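Local atomic coordinates of putative capsular polysaccharide biosynthesis protein (Streptococcus pneumoniae serotype 4, PDB entry 6EWJ), a protein that probably acts as a pyridoxal-phosphate-dependent sugar aminotransferase of the DegT/DnrJ/EryC1 family in the teichoic acid biosynthesis of the pneumococcus. Residues C94-I97 with T98-G101; A328-E331 with E332-I336. All coordinates share one frame; numbering follows the deposited sequence.

Interaction 1 (C94-I97 with T98-G101); sequences CSVI and THVG
Ser95 O takes two hydrogen bonds at once in the last turn of helix 92-99. His99 N reaches it in the usual helical manner at 3.0 Å, while the hydroxyl of Thr98 donates to it from the side, with OG1 2.7 Å from Ser95 O and lying on a lone pair in the carbonyl plane. The first torsion of Thr98 (chi1 67°) makes this possible, placing OG1 between the backbone N and the carbonyl carbon, from where it reaches back to Ser95 O. The same oxygen also sits 3.0 Å above the plane of the His99 ring, displaced toward the rim. On this face the CA of Val96 makes a CH-pi contact 4.2 Å from the ring centroid. Both ring nitrogens have partners: ND1 meets Glu69 of helix 64-74, and NE2 bonds to Pro260 O of the second subunit, whose Tyr262 stacks on the ring. Together they fix the rotation of the imidazole. Further on, Val100 N bonds to Val96 O at 3.3 Å and more weakly to Ile97 O. Gly101 then leaves the helix with positive phi (87°), a conformation readily open to glycine, completing a Schellman motif. Helix 92-99 is thus closed within a beta-alpha-beta unit, running from strand 82-86, where Cys94 and Ile97 touch Val85 and Ile97 also Val83, to strand 103-107, where both residues and Thr98 pack on Pro104. Val96 faces helix 64-74 and touches Thr65, which binds pyridoxal 5'-phosphate in another structure of this protein, though the cofactor is absent from this chain.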
loop_
_atom_site.group_PDB
_atom_site.type_symbol
_atom_site.label_atom_id
_atom_site.label_comp_id
_atom_site.label_asym_id
_atom_site.label_seq_id
_atom_site.Cartn_x
_atom_site.Cartn_y
_atom_site.Cartn_z
ATOM N N CYS A 94 -8.058 4.314 -14.289
ATOM C CA CYS A 94 -7.170 4.451 -15.418
ATOM C C CYS A 94 -5.694 4.457 -15.079
ATOM O O CYS A 94 -4.868 3.916 -15.838
ATOM C CB CYS A 94 -7.538 5.729 -16.163
ATOM S SG CYS A 94 -6.813 5.817 -17.835
ATOM N N SER A 95 -5.346 5.105 -13.971
ATOM C CA SER A 95 -3.957 5.235 -13.563
ATOM C C SER A 95 -3.257 3.893 -13.416
ATOM O O SER A 95 -2.090 3.761 -13.767
ATOM C CB SER A 95 -3.850 5.967 -12.230
ATOM O OG SER A 95 -4.506 5.270 -11.208
ATOM N N VAL A 96 -3.980 2.889 -12.970
ATOM C CA VAL A 96 -3.378 1.551 -12.816
ATOM C C VAL A 96 -2.934 0.934 -14.139
ATOM O O VAL A 96 -2.036 0.108 -14.161
ATOM C CB VAL A 96 -4.323 0.572 -12.050
ATOM C CG1 VAL A 96 -4.664 1.095 -10.639
ATOM C CG2 VAL A 96 -5.565 0.268 -12.819
ATOM N N ILE A 97 -3.594 1.322 -15.235
ATOM C CA ILE A 97 -3.233 0.867 -16.568
ATOM C C ILE A 97 -1.846 1.370 -16.875
ATOM O O ILE A 97 -0.968 0.609 -17.348
ATOM C CB ILE A 97 -4.210 1.373 -17.627
ATOM C CG1 ILE A 97 -5.646 0.888 -17.309
ATOM C CG2 ILE A 97 -3.771 0.900 -19.007
ATOM C CD1 ILE A 97 -6.726 1.617 -18.056
ATOM N N THR A 98 -1.603 2.636 -16.546
ATOM C CA THR A 98 -0.284 3.221 -16.819
ATOM C C THR A 98 0.744 2.609 -15.867
ATOM O O THR A 98 1.914 2.437 -16.251
ATOM C CB THR A 98 -0.273 4.756 -16.745
ATOM O OG1 THR A 98 -0.506 5.184 -15.406
ATOM C CG2 THR A 98 -1.355 5.354 -17.657
ATOM N N HIS A 99 0.333 2.258 -14.652
ATOM C CA HIS A 99 1.249 1.636 -13.704
ATOM C C HIS A 99 1.876 0.357 -14.197
ATOM O O HIS A 99 3.083 0.133 -13.983
ATOM C CB HIS A 99 0.603 1.356 -12.366
ATOM C CG HIS A 99 0.212 2.587 -11.619
ATOM N ND1 HIS A 99 -0.431 2.536 -10.402
ATOM C CD2 HIS A 99 0.371 3.905 -11.909
ATOM C CE1 HIS A 99 -0.672 3.760 -9.979
ATOM N NE2 HIS A 99 -0.232 4.613 -10.901
ATOM N N VAL A 100 1.097 -0.475 -14.880
ATOM C CA VAL A 100 1.609 -1.731 -15.415
ATOM C C VAL A 100 2.226 -1.568 -16.793
ATOM O O VAL A 100 2.718 -2.520 -17.387
ATOM C CB VAL A 100 0.506 -2.833 -15.435
ATOM C CG1 VAL A 100 -0.038 -3.035 -14.061
ATOM C CG2 VAL A 100 -0.615 -2.498 -16.430
ATOM N N GLY A 101 2.176 -0.346 -17.328
ATOM C CA GLY A 101 2.793 -0.013 -18.592
ATOM C C GLY A 101 1.945 -0.266 -19.821
ATOM O O GLY A 101 2.462 -0.209 -20.911
#

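Interaction 2 (A328-E331 with E332-I336); sequences ASLE and ERNLI
Ser329 and Glu332 exchange side-chain-to-backbone bonds at the start of helix 330-342. Ser329 N points almost straight at Glu332 OE1, 2.9 Å away with an N-H...O angle of 174°, meeting the carboxylate on its anti side and somewhat out of its plane. In return, Glu332 N donates to Ser329 OG at 3.2 Å. The hydroxyl also gives a weak bond to OE1, and its oxygen lies 3.3 Å from Glu332 CG, beside the methylene chain. The Glu332 side chain leaves beside its backbone N (chi1 -69°) and extends from there, carrying the carboxylate back to the residue before the helix. Its negative charge at the helix N-terminus probably interacts favourably with the helix dipole.

One step outward, Arg333 N bonds to Ser329 O at 2.8 Å. The Arg333 chain, bent at chi2 and chi3, brings NE and NH2 side-on to one atom, Asn334 OD1, which lies in the guanidinium plane. Leu330 CD1 approaches NH2 obliquely, 3.3 Å away. Arg333 NH1 bonds to Glu380 O, and Trp253 of the second subunit makes a cation-pi contact with the guanidinium. Leu330 N is held by Glu378, and Leu330 itself rests on Tyr374 and Phe377 of helix 371-378. The reciprocal pairing of Ser329 and Glu332 is a capping box, a classic way to begin a helix, with Ser329 as N-cap.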
loop_
_atom_site.group_PDB
_atom_site.type_symbol
_atom_site.label_atom_id
_atom_site.label_comp_id
_atom_site.label_asym_id
_atom_site.label_seq_id
_atom_site.Cartn_x
_atom_site.Cartn_y
_atom_site.Cartn_z
ATOM N N ALA A 328 -28.730 23.485 -17.756
ATOM C CA ALA A 328 -27.681 24.249 -17.073
ATOM C C ALA A 328 -26.345 24.145 -17.822
ATOM O O ALA A 328 -25.892 23.053 -18.157
ATOM C CB ALA A 328 -27.511 23.763 -15.616
ATOM N N SER A 329 -25.714 25.286 -18.039
ATOM C CA SER A 329 -24.343 25.317 -18.564
ATOM C C SER A 329 -23.331 24.968 -17.481
ATOM O O SER A 329 -23.638 24.954 -16.300
ATOM C CB SER A 329 -24.004 26.705 -19.122
ATOM O OG SER A 329 -23.856 27.665 -18.077
ATOM N N LEU A 330 -22.098 24.739 -17.920
ATOM C CA LEU A 330 -20.950 24.614 -17.027
ATOM C C LEU A 330 -20.904 25.693 -15.953
ATOM O O LEU A 330 -20.797 25.389 -14.761
ATOM C CB LEU A 330 -19.632 24.659 -17.823
ATOM C CG LEU A 330 -18.359 24.411 -16.990
ATOM C CD1 LEU A 330 -18.419 23.047 -16.319
ATOM C CD2 LEU A 330 -17.135 24.502 -17.870
ATOM N N GLU A 331 -21.012 26.944 -16.380
ATOM C CA GLU A 331 -20.883 28.075 -15.494
ATOM C C GLU A 331 -22.031 28.132 -14.504
ATOM O O GLU A 331 -21.860 28.441 -13.307
ATOM C CB GLU A 331 -20.737 29.349 -16.333
ATOM C CG GLU A 331 -20.725 30.608 -15.482
ATOM C CD GLU A 331 -20.290 31.843 -16.241
ATOM O OE1 GLU A 331 -20.285 31.809 -17.509
ATOM O OE2 GLU A 331 -20.003 32.848 -15.548
ATOM N N GLU A 332 -23.206 27.775 -14.985
ATOM C CA GLU A 332 -24.412 27.790 -14.152
ATOM C C GLU A 332 -24.363 26.663 -13.138
ATOM O O GLU A 332 -24.727 26.857 -11.979
ATOM C CB GLU A 332 -25.673 27.721 -15.020
ATOM C CG GLU A 332 -25.915 28.981 -15.834
ATOM C CD GLU A 332 -26.984 28.801 -16.908
ATOM O OE1 GLU A 332 -27.191 27.657 -17.372
ATOM O OE2 GLU A 332 -27.619 29.790 -17.277
ATOM N N ARG A 333 -23.891 25.492 -13.557
ATOM C CA ARG A 333 -23.676 24.367 -12.609
ATOM C C ARG A 333 -22.757 24.793 -11.492
ATOM O O ARG A 333 -23.014 24.510 -10.304
ATOM C CB ARG A 333 -23.096 23.119 -13.294
ATOM C CG ARG A 333 -23.111 21.836 -12.403
ATOM C CD ARG A 333 -21.934 21.687 -11.441
ATOM N NE ARG A 333 -20.681 21.874 -12.157
ATOM C CZ ARG A 333 -20.107 20.963 -12.923
ATOM N NH1 ARG A 333 -20.608 19.748 -13.061
ATOM N NH2 ARG A 333 -18.975 21.281 -13.532
ATOM N N ASN A 334 -21.652 25.441 -11.842
ATOM C CA ASN A 334 -20.662 25.806 -10.821
ATOM C C ASN A 334 -21.288 26.799 -9.845
ATOM O O ASN A 334 -21.086 26.654 -8.654
ATOM C CB ASN A 334 -19.366 26.345 -11.450
ATOM C CG ASN A 334 -18.646 25.312 -12.324
ATOM O OD1 ASN A 334 -18.880 24.099 -12.254
ATOM N ND2 ASN A 334 -17.718 25.821 -13.167
ATOM N N LEU A 335 -22.065 27.766 -10.364
ATOM C CA LEU A 335 -22.760 28.753 -9.507
ATOM C C LEU A 335 -23.728 28.061 -8.560
ATOM O O LEU A 335 -23.684 28.312 -7.353
ATOM C CB LEU A 335 -23.478 29.846 -10.321
ATOM C CG LEU A 335 -24.211 30.961 -9.532
ATOM C CD1 LEU A 335 -23.351 31.586 -8.415
ATOM C CD2 LEU A 335 -24.708 32.047 -10.457
ATOM N N ILE A 336 -24.507 27.104 -9.078
ATOM C CA ILE A 336 -25.427 26.303 -8.226
ATOM C C ILE A 336 -24.683 25.589 -7.061
ATOM O O ILE A 336 -25.138 25.609 -5.917
ATOM C CB ILE A 336 -26.267 25.297 -9.057
ATOM C CG1 ILE A 336 -27.262 26.047 -9.958
ATOM C CG2 ILE A 336 -27.051 24.348 -8.138
ATOM C CD1 ILE A 336 -27.899 25.207 -11.056
#

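Interactions 1 and 2 illustrate the two ends of a helix: 94-101 finishes one with a Schellman turn, whereas 328-336 starts another with a capping box. They share no element, and their nearest atoms are about 19 Å apart. Interaction 1 is partly buried, in a beta-alpha-beta unit of the main sheet; interaction 2 lies on the surface, farther from the centre of the chain. The chemistry differs with the helix end: a backbone carbonyl gathers donors in the first, and a carboxylate accepts from a backbone N-H in the second. Each nevertheless reaches the second subunit through a nitrogen-rich side chain, His99 or Arg333, that meets an aromatic ring there.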